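Local coordinates for 5'-tyrosyl-DNA phosphodiesterase (Caenorhabditis elegans, PDB 4FVA), which belongs to the endonuclease/exonuclease/phosphatase family of the DNase I-like clan, a magnesium-binding enzyme domain built on two packed beta-sheets, at residues N20-D25 with L30-A35; V96-N101 with Y105-I110; Y71-N74 with Y80-I83. All blocks are in the same frame, centred on the assembly; numbering follows the deposited sequence.

Contact 1. Residues N20-D25 with L30-A35; sequences NIDGLD and LTRMKA. With MG (magnesium ion), chain F.
The loop that follows strand 13-20 carries a magnesium ligand, and R32 and M33 of helix 29-43, the next helix in the chain, pack against it. D22 and R32 carry the polar part. NH2 of R32 gives a nearly straight bond to D22 O (2.7 Å, N-H...O angle 169°), yet it comes from above the carbonyl plane, and the turn amide D25 N reaches the same oxygen from the opposite face, closing the type I beta turn D22-D25. NH1 of R32 bonds D25 O at 2.8 Å, more bent but still near the guanidinium plane. The arginine chain bends at chi3 (41°), which turns the flat end of the group edge-on to both carbonyls. Beyond the segments, NE and NH1 also donate to P244 O and R27 O. The D22 carboxylate meets this cation only through a long salt bridge, OD2 to NH2 at 3.7 Å, well off the guanidinium plane. D22 OD1 binds magnesium at 2.4 Å and also accepts from K205 NZ; E52 and two waters, one of which lies within hydrogen-bonding distance of N20 OD1, are further ligands. N20 OD1 also accepts from D22 N at 2.9 Å, an Asx turn. On the apolar side, I21 and M33 cross at about a right angle, CD1 against SD at 3.6 Å, while the methionine methyl lies over one guanidinium face. The bonds from buried R32 probably help to hold the D22-D25 turn in shape, and the nearby cation probably offsets part of the negative charge gathered at the metal site.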
loop_
_atom_site.group_PDB
_atom_site.type_symbol
_atom_site.label_atom_id
_atom_site.label_comp_id
_atom_site.label_asym_id
_atom_site.label_seq_id
_atom_site.Cartn_x
_atom_site.Cartn_y
_atom_site.Cartn_z
ATOM N N ASN A 20 2.540 4.961 2.548
ATOM C CA ASN A 20 2.712 5.187 3.973
ATOM C C ASN A 20 2.732 6.690 4.147
ATOM O O ASN A 20 3.662 7.353 3.671
ATOM C CB ASN A 20 3.999 4.531 4.480
ATOM C CG ASN A 20 4.276 4.838 5.938
ATOM O OD1 ASN A 20 3.951 5.922 6.422
ATOM N ND2 ASN A 20 4.867 3.876 6.649
ATOM N N ILE A 21 1.702 7.231 4.794
ATOM C CA ILE A 21 1.547 8.687 4.834
ATOM C C ILE A 21 2.172 9.362 6.070
ATOM O O ILE A 21 1.996 10.569 6.304
ATOM C CB ILE A 21 0.081 9.119 4.633
ATOM C CG1 ILE A 21 -0.809 8.633 5.771
ATOM C CG2 ILE A 21 -0.440 8.636 3.227
ATOM C CD1 ILE A 21 -2.253 9.067 5.636
ATOM N N ASP A 22 2.922 8.585 6.846
ATOM C CA ASP A 22 3.730 9.178 7.910
ATOM C C ASP A 22 2.859 9.991 8.859
ATOM O O ASP A 22 3.223 11.106 9.247
ATOM C CB ASP A 22 4.804 10.069 7.279
ATOM C CG ASP A 22 5.964 10.379 8.219
ATOM O OD1 ASP A 22 6.077 9.724 9.271
ATOM O OD2 ASP A 22 6.770 11.281 7.882
ATOM N N GLY A 23 1.719 9.427 9.247
ATOM C CA GLY A 23 0.851 10.083 10.217
ATOM C C GLY A 23 1.467 10.223 11.606
ATOM O O GLY A 23 1.018 11.045 12.418
ATOM N N LEU A 24 2.492 9.424 11.897
ATOM C CA LEU A 24 3.132 9.501 13.215
ATOM C C LEU A 24 4.005 10.734 13.356
ATOM O O LEU A 24 4.441 11.078 14.463
ATOM C CB LEU A 24 3.971 8.252 13.489
ATOM C CG LEU A 24 3.201 6.959 13.698
ATOM C CD1 LEU A 24 4.187 5.806 13.906
ATOM C CD2 LEU A 24 2.247 7.117 14.906
ATOM N N ASP A 25 4.284 11.390 12.232
ATOM C CA ASP A 25 5.063 12.622 12.269
ATOM C C ASP A 25 4.112 13.814 12.394
ATOM O O ASP A 25 3.331 14.107 11.485
ATOM C CB ASP A 25 5.945 12.725 11.031
ATOM C CG ASP A 25 6.725 14.026 10.964
ATOM O OD1 ASP A 25 6.696 14.805 11.947
ATOM O OD2 ASP A 25 7.372 14.266 9.917
ATOM N N LEU A 30 -1.510 18.473 9.239
ATOM C CA LEU A 30 -2.719 18.856 8.512
ATOM C C LEU A 30 -2.395 19.254 7.080
ATOM O O LEU A 30 -3.017 18.772 6.136
ATOM C CB LEU A 30 -3.491 19.972 9.233
ATOM C CG LEU A 30 -4.788 20.408 8.519
ATOM C CD1 LEU A 30 -5.728 19.235 8.317
ATOM C CD2 LEU A 30 -5.509 21.469 9.330
ATOM N N THR A 31 -1.395 20.108 6.902
ATOM C CA THR A 31 -1.027 20.520 5.556
ATOM C C THR A 31 -0.642 19.306 4.712
ATOM O O THR A 31 -1.014 19.207 3.530
ATOM C CB THR A 31 0.126 21.547 5.580
ATOM O OG1 THR A 31 -0.306 22.734 6.252
ATOM C CG2 THR A 31 0.570 21.911 4.177
ATOM N N ARG A 32 0.102 18.385 5.321
ATOM C CA ARG A 32 0.555 17.185 4.621
ATOM C C ARG A 32 -0.620 16.265 4.254
ATOM O O ARG A 32 -0.657 15.710 3.152
ATOM C CB ARG A 32 1.631 16.436 5.428
ATOM C CG ARG A 32 2.982 17.187 5.558
ATOM C CD ARG A 32 3.918 16.559 6.615
ATOM N NE ARG A 32 3.853 15.116 6.524
ATOM C CZ ARG A 32 3.574 14.291 7.523
ATOM N NH1 ARG A 32 3.415 14.752 8.756
ATOM N NH2 ARG A 32 3.497 12.987 7.278
ATOM N N MET A 33 -1.584 16.109 5.163
ATOM C CA MET A 33 -2.736 15.252 4.850
ATOM C C MET A 33 -3.592 15.873 3.735
ATOM O O MET A 33 -4.118 15.164 2.887
ATOM C CB MET A 33 -3.589 14.954 6.089
ATOM C CG MET A 33 -2.875 14.138 7.182
ATOM S SD MET A 33 -2.183 12.579 6.594
ATOM C CE MET A 33 -0.565 13.132 6.084
ATOM N N LYS A 34 -3.720 17.200 3.741
ATOM C CA LYS A 34 -4.379 17.896 2.639
ATOM C C LYS A 34 -3.642 17.634 1.331
ATOM O O LYS A 34 -4.267 17.445 0.297
ATOM C CB LYS A 34 -4.452 19.407 2.895
ATOM C CG LYS A 34 -5.431 19.816 3.989
ATOM C CD LYS A 34 -5.388 21.339 4.197
ATOM C CE LYS A 34 -6.397 21.790 5.253
ATOM N NZ LYS A 34 -6.313 23.254 5.550
ATOM N N ALA A 35 -2.310 17.655 1.370
ATOM C CA ALA A 35 -1.510 17.357 0.175
ATOM C C ALA A 35 -1.719 15.914 -0.282
ATOM O O ALA A 35 -1.810 15.634 -1.489
ATOM C CB ALA A 35 -0.025 17.648 0.415
HETATM MG MG MG F . 6.561 7.563 10.104
HETATM O O HOH W 1 6.395 7.088 7.654
HETATM O O HOH W 2 7.489 8.631 12.230
#

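Contact 2. Residues V96-N101 with Y105-I110; sequences VIHFQN and YRTLQI. With EDO (1,2-ethanediol), chain E.
R106 O is gripped from two directions, by the amide of F99 (F99 N to R106 O, 3.0 Å) and by a water that also donates to F99 O. The bond lies where the antiparallel hairpin of strands 90-98 and 107-115 opens into its connecting loop, the axes of the short strands running nearly antiparallel. Two residues further along the strand, I97 and L108 form a hydrogen-bonded pair: I97 N reaches L108 O at 174°, nearly linear, and L108 N returns a bond to I97 O at 2.6 Å. The flanking pairs, V96 with Q109 and H98 with T107, are non-hydrogen-bonded.

On the face that carries V96, H98 and T107, the threonine methyl serves both neighbours. CG2 of T107 stands over the centre of the H98 ring, 3.7 Å from the centroid and 12° off its normal, a CH-pi contact between side chains lying side by side and pointing the same way. The same methyl meets V96 CG1, also at 3.7 Å. T107 chi1 of 56° sets OG1 between the backbone N and the carbonyl carbon, leaving CG2 anti to that carbon, over the histidine.

F99 folds back over the partner strand. One ring face covers the peptide between T107 and L108, and CE1 approaches L108 CB at 3.9 Å; T125 of strand 118-126 and C144 of helix 134-154 also touch the F99 side chain. The guanidinium of R106 leads away from 96-101, to Y79 and S129. On the L108 face, the ends of two isoleucines meet, I97 CD1 to I110 CD1 at 3.9 Å.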
loop_
_atom_site.group_PDB
_atom_site.type_symbol
_atom_site.label_atom_id
_atom_site.label_comp_id
_atom_site.label_asym_id
_atom_site.label_seq_id
_atom_site.Cartn_x
_atom_site.Cartn_y
_atom_site.Cartn_z
ATOM N N VAL A 96 -9.817 -8.019 9.397
ATOM C CA VAL A 96 -8.578 -7.458 9.886
ATOM C C VAL A 96 -7.921 -8.509 10.737
ATOM O O VAL A 96 -8.385 -8.801 11.837
ATOM C CB VAL A 96 -8.818 -6.173 10.735
ATOM C CG1 VAL A 96 -7.506 -5.670 11.368
ATOM C CG2 VAL A 96 -9.492 -5.094 9.903
ATOM N N ILE A 97 -6.807 -9.041 10.255
ATOM C CA ILE A 97 -6.094 -10.050 11.019
ATOM C C ILE A 97 -4.947 -9.395 11.752
ATOM O O ILE A 97 -4.049 -8.813 11.124
ATOM C CB ILE A 97 -5.508 -11.138 10.113
ATOM C CG1 ILE A 97 -6.603 -11.754 9.234
ATOM C CG2 ILE A 97 -4.787 -12.194 10.962
ATOM C CD1 ILE A 97 -6.060 -12.723 8.207
ATOM N N HIS A 98 -4.971 -9.494 13.081
ATOM C CA HIS A 98 -3.878 -8.973 13.906
ATOM C C HIS A 98 -2.711 -9.956 13.959
ATOM O O HIS A 98 -2.885 -11.118 14.327
ATOM C CB HIS A 98 -4.394 -8.644 15.315
ATOM C CG HIS A 98 -5.289 -7.444 15.364
ATOM N ND1 HIS A 98 -6.564 -7.436 14.832
ATOM C CD2 HIS A 98 -5.107 -6.217 15.913
ATOM C CE1 HIS A 98 -7.114 -6.250 15.022
ATOM N NE2 HIS A 98 -6.253 -5.491 15.682
ATOM N N PHE A 99 -1.525 -9.504 13.547
ATOM C CA PHE A 99 -0.344 -10.347 13.627
ATOM C C PHE A 99 -0.075 -10.655 15.094
ATOM O O PHE A 99 0.115 -9.749 15.912
ATOM C CB PHE A 99 0.874 -9.676 12.994
ATOM C CG PHE A 99 0.742 -9.427 11.515
ATOM C CD1 PHE A 99 0.185 -10.383 10.680
ATOM C CD2 PHE A 99 1.235 -8.256 10.951
ATOM C CE1 PHE A 99 0.088 -10.162 9.309
ATOM C CE2 PHE A 99 1.138 -8.020 9.579
ATOM C CZ PHE A 99 0.568 -8.975 8.760
ATOM N N GLN A 100 -0.063 -11.939 15.419
ATOM C CA GLN A 100 0.108 -12.403 16.792
ATOM C C GLN A 100 1.479 -12.009 17.351
ATOM O O GLN A 100 1.604 -11.671 18.529
ATOM C CB GLN A 100 -0.126 -13.919 16.827
ATOM C CG GLN A 100 -1.611 -14.264 16.554
ATOM C CD GLN A 100 -1.931 -15.760 16.559
ATOM O OE1 GLN A 100 -1.039 -16.607 16.490
ATOM N NE2 GLN A 100 -3.219 -16.082 16.588
ATOM N N ASN A 101 2.496 -12.023 16.492
ATOM C CA ASN A 101 3.868 -11.730 16.900
ATOM C C ASN A 101 4.229 -10.243 16.859
ATOM O O ASN A 101 5.396 -9.883 17.015
ATOM C CB ASN A 101 4.848 -12.487 16.005
ATOM C CG ASN A 101 4.979 -11.854 14.625
ATOM O OD1 ASN A 101 4.207 -10.955 14.265
ATOM N ND2 ASN A 101 5.933 -12.333 13.838
ATOM N N TYR A 105 0.920 -3.348 16.795
ATOM C CA TYR A 105 -0.497 -3.387 16.406
ATOM C C TYR A 105 -0.673 -3.632 14.909
ATOM O O TYR A 105 -1.649 -3.152 14.315
ATOM C CB TYR A 105 -1.236 -2.087 16.757
ATOM C CG TYR A 105 -0.850 -1.462 18.074
ATOM C CD1 TYR A 105 -1.097 -2.104 19.284
ATOM C CD2 TYR A 105 -0.258 -0.204 18.105
ATOM C CE1 TYR A 105 -0.740 -1.514 20.490
ATOM C CE2 TYR A 105 0.105 0.394 19.300
ATOM C CZ TYR A 105 -0.141 -0.260 20.488
ATOM O OH TYR A 105 0.218 0.344 21.676
ATOM N N ARG A 106 0.265 -4.351 14.296
ATOM C CA ARG A 106 0.231 -4.535 12.851
ATOM C C ARG A 106 -0.754 -5.623 12.464
ATOM O O ARG A 106 -0.951 -6.601 13.207
ATOM C CB ARG A 106 1.634 -4.819 12.306
ATOM C CG ARG A 106 2.661 -3.743 12.676
ATOM C CD ARG A 106 2.224 -2.329 12.239
ATOM N NE ARG A 106 3.134 -1.307 12.769
ATOM C CZ ARG A 106 4.314 -1.018 12.229
ATOM N NH1 ARG A 106 4.706 -1.668 11.139
ATOM N NH2 ARG A 106 5.100 -0.084 12.769
ATOM N N THR A 107 -1.349 -5.463 11.279
ATOM C CA THR A 107 -2.473 -6.273 10.862
ATOM C C THR A 107 -2.376 -6.599 9.380
ATOM O O THR A 107 -1.690 -5.910 8.613
ATOM C CB THR A 107 -3.802 -5.503 11.071
ATOM O OG1 THR A 107 -3.732 -4.254 10.352
ATOM C CG2 THR A 107 -4.046 -5.205 12.564
ATOM N N LEU A 108 -3.097 -7.631 8.970
ATOM C CA LEU A 108 -3.321 -7.860 7.547
ATOM C C LEU A 108 -4.765 -7.488 7.322
ATOM O O LEU A 108 -5.677 -8.154 7.828
ATOM C CB LEU A 108 -3.069 -9.321 7.181
ATOM C CG LEU A 108 -3.274 -9.716 5.720
ATOM C CD1 LEU A 108 -2.424 -8.833 4.834
ATOM C CD2 LEU A 108 -2.879 -11.182 5.533
ATOM N N GLN A 109 -4.970 -6.401 6.587
ATOM C CA GLN A 109 -6.311 -5.883 6.318
ATOM C C GLN A 109 -6.779 -6.428 4.979
ATOM O O GLN A 109 -6.137 -6.189 3.951
ATOM C CB GLN A 109 -6.305 -4.349 6.294
ATOM C CG GLN A 109 -7.682 -3.712 6.028
ATOM C CD GLN A 109 -7.617 -2.205 5.956
ATOM O OE1 GLN A 109 -6.554 -1.640 5.676
ATOM N NE2 GLN A 109 -8.754 -1.538 6.194
ATOM N N ILE A 110 -7.895 -7.156 4.980
ATOM C CA ILE A 110 -8.359 -7.820 3.764
ATOM C C ILE A 110 -9.732 -7.322 3.377
ATOM O O ILE A 110 -10.673 -7.405 4.174
ATOM C CB ILE A 110 -8.398 -9.361 3.931
ATOM C CG1 ILE A 110 -7.002 -9.888 4.260
ATOM C CG2 ILE A 110 -8.856 -10.043 2.648
ATOM C CD1 ILE A 110 -6.979 -11.389 4.632
HETATM C C1 EDO E . 2.223 -13.919 12.871
HETATM O O1 EDO E . 2.975 -14.846 12.067
HETATM C C2 EDO E . 0.726 -14.168 12.643
HETATM O O2 EDO E . -0.061 -13.566 13.680
HETATM O O HOH W 3 -1.089 -7.242 15.758
#

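Contact 3. Residues Y71-N74 with Y80-I83; sequences YYSN and YTAI
Y71 is bonded to I83 in both directions, a hydrogen-bonded antiparallel pair: Y71 N gives to I83 O at 2.9 Å, and I83 N returns to Y71 O at 2.8 Å. The Y71 ring leads away from the partner strand and meets H94 edge-to-face.

Y72 faces A82 as a non-hydrogen-bonded pair, and its ring is turned almost perpendicular to that of Y80: the planes meet at 86° with centroids 5.8 Å apart, an oblique pair. Y72 CD1 does the touching, at 3.6 Å from Y80 CE1, near the plane of the Y80 ring, while A82 CB comes up to the same carbon. The two hydroxyls part company: Y72 OH bonds D62 and Y80 OH bonds D55.

At S73 the strand pairing gives way to a side-chain bond. S73 N donates to T81 O at 2.9 Å, and T81 N donates to S73 OG, also at 2.9 Å and nearly straight (171°). The hydroxyl thus takes an amide that a backbone carbonyl would accept in regular pairing. It can do so because chi1 of 67° sets OG between the backbone N and carbonyl carbon, on the side of the partner strand.

N74 carries on past the strand: its carbonyl oxygen lies 3.5 Å from Y80 CD2, and its CB packs on Y80 CB. The arrangement is that of a beta hairpin, strands 68-72 and 80-86, at the outer margin of one of the two sheets that face each other in the DNase I-like fold.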
loop_
_atom_site.group_PDB
_atom_site.type_symbol
_atom_site.label_atom_id
_atom_site.label_comp_id
_atom_site.label_asym_id
_atom_site.label_seq_id
_atom_site.Cartn_x
_atom_site.Cartn_y
_atom_site.Cartn_z
ATOM N N TYR A 71 -12.333 1.995 4.207
ATOM C CA TYR A 71 -12.293 0.978 5.250
ATOM C C TYR A 71 -11.011 1.130 6.055
ATOM O O TYR A 71 -9.917 1.031 5.506
ATOM C CB TYR A 71 -12.444 -0.447 4.665
ATOM C CG TYR A 71 -13.791 -0.621 3.993
ATOM C CD1 TYR A 71 -14.885 -1.049 4.731
ATOM C CD2 TYR A 71 -13.981 -0.293 2.663
ATOM C CE1 TYR A 71 -16.135 -1.166 4.159
ATOM C CE2 TYR A 71 -15.225 -0.412 2.071
ATOM C CZ TYR A 71 -16.298 -0.851 2.844
ATOM O OH TYR A 71 -17.537 -0.979 2.294
ATOM N N TYR A 72 -11.167 1.414 7.349
ATOM C CA TYR A 72 -10.040 1.571 8.265
ATOM C C TYR A 72 -9.784 0.268 8.998
ATOM O O TYR A 72 -10.724 -0.392 9.426
ATOM C CB TYR A 72 -10.300 2.706 9.273
ATOM C CG TYR A 72 -10.423 4.085 8.642
ATOM C CD1 TYR A 72 -9.313 4.708 8.074
ATOM C CD2 TYR A 72 -11.629 4.772 8.639
ATOM C CE1 TYR A 72 -9.405 5.952 7.502
ATOM C CE2 TYR A 72 -11.736 6.023 8.057
ATOM C CZ TYR A 72 -10.616 6.607 7.495
ATOM O OH TYR A 72 -10.703 7.856 6.918
ATOM N N SER A 73 -8.518 -0.096 9.164
ATOM C CA SER A 73 -8.195 -1.372 9.784
ATOM C C SER A 73 -8.554 -1.377 11.265
ATOM O O SER A 73 -9.040 -2.380 11.792
ATOM C CB SER A 73 -6.706 -1.697 9.639
ATOM O OG SER A 73 -5.897 -0.785 10.392
ATOM N N ASN A 74 -8.332 -0.250 11.932
ATOM C CA ASN A 74 -8.362 -0.230 13.394
ATOM C C ASN A 74 -8.434 1.200 13.914
ATOM O O ASN A 74 -7.593 1.619 14.715
ATOM C CB ASN A 74 -7.081 -0.897 13.921
ATOM C CG ASN A 74 -7.182 -1.315 15.377
ATOM O OD1 ASN A 74 -8.274 -1.390 15.940
ATOM N ND2 ASN A 74 -6.034 -1.578 15.998
ATOM N N TYR A 80 -2.904 3.120 12.032
ATOM C CA TYR A 80 -3.606 1.995 11.421
ATOM C C TYR A 80 -3.551 2.125 9.896
ATOM O O TYR A 80 -2.876 3.023 9.369
ATOM C CB TYR A 80 -5.057 1.937 11.937
ATOM C CG TYR A 80 -5.749 3.298 11.972
ATOM C CD1 TYR A 80 -6.452 3.776 10.868
ATOM C CD2 TYR A 80 -5.687 4.102 13.107
ATOM C CE1 TYR A 80 -7.067 5.034 10.890
ATOM C CE2 TYR A 80 -6.309 5.347 13.144
ATOM C CZ TYR A 80 -6.989 5.810 12.036
ATOM O OH TYR A 80 -7.601 7.053 12.075
ATOM N N THR A 81 -4.193 1.206 9.186
ATOM C CA THR A 81 -4.162 1.266 7.732
ATOM C C THR A 81 -5.549 1.556 7.168
ATOM O O THR A 81 -6.543 1.534 7.897
ATOM C CB THR A 81 -3.603 -0.028 7.118
ATOM O OG1 THR A 81 -4.460 -1.122 7.453
ATOM C CG2 THR A 81 -2.201 -0.301 7.660
ATOM N N ALA A 82 -5.622 1.828 5.872
ATOM C CA ALA A 82 -6.914 2.042 5.237
ATOM C C ALA A 82 -6.893 1.468 3.827
ATOM O O ALA A 82 -5.845 1.444 3.168
ATOM C CB ALA A 82 -7.269 3.530 5.213
ATOM N N ILE A 83 -8.058 1.021 3.367
ATOM C CA ILE A 83 -8.230 0.648 1.972
ATOM C C ILE A 83 -9.391 1.477 1.446
ATOM O O ILE A 83 -10.479 1.469 2.040
ATOM C CB ILE A 83 -8.532 -0.865 1.817
ATOM C CG1 ILE A 83 -7.392 -1.703 2.427
ATOM C CG2 ILE A 83 -8.758 -1.240 0.327
ATOM C CD1 ILE A 83 -7.624 -3.202 2.350
#

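How the contacts relate
Contacts 2 and 3 touch where the two sheets of the domain pack together, their centres 11 Å apart. Q109 makes the junction: its OE1 lies 2.8 Å from T81 OG1 and its NE2 2.9 Å from Y71 O, both probable hydrogen bonds, while V96 CG2 packs against S73 O. Contact 1 stands apart, 15 Å from contact 3 and 22 Å from contact 2 between centres, and touches neither. It alone supplies a magnesium ligand. In contact 2, the nearest atom of the R106 side chain is about 8 Å from the magnesium ion. A malonate, probably from the crystallisation liquor, lies about 4 Å from this side chain, and one lies about 4 Å from that of D22.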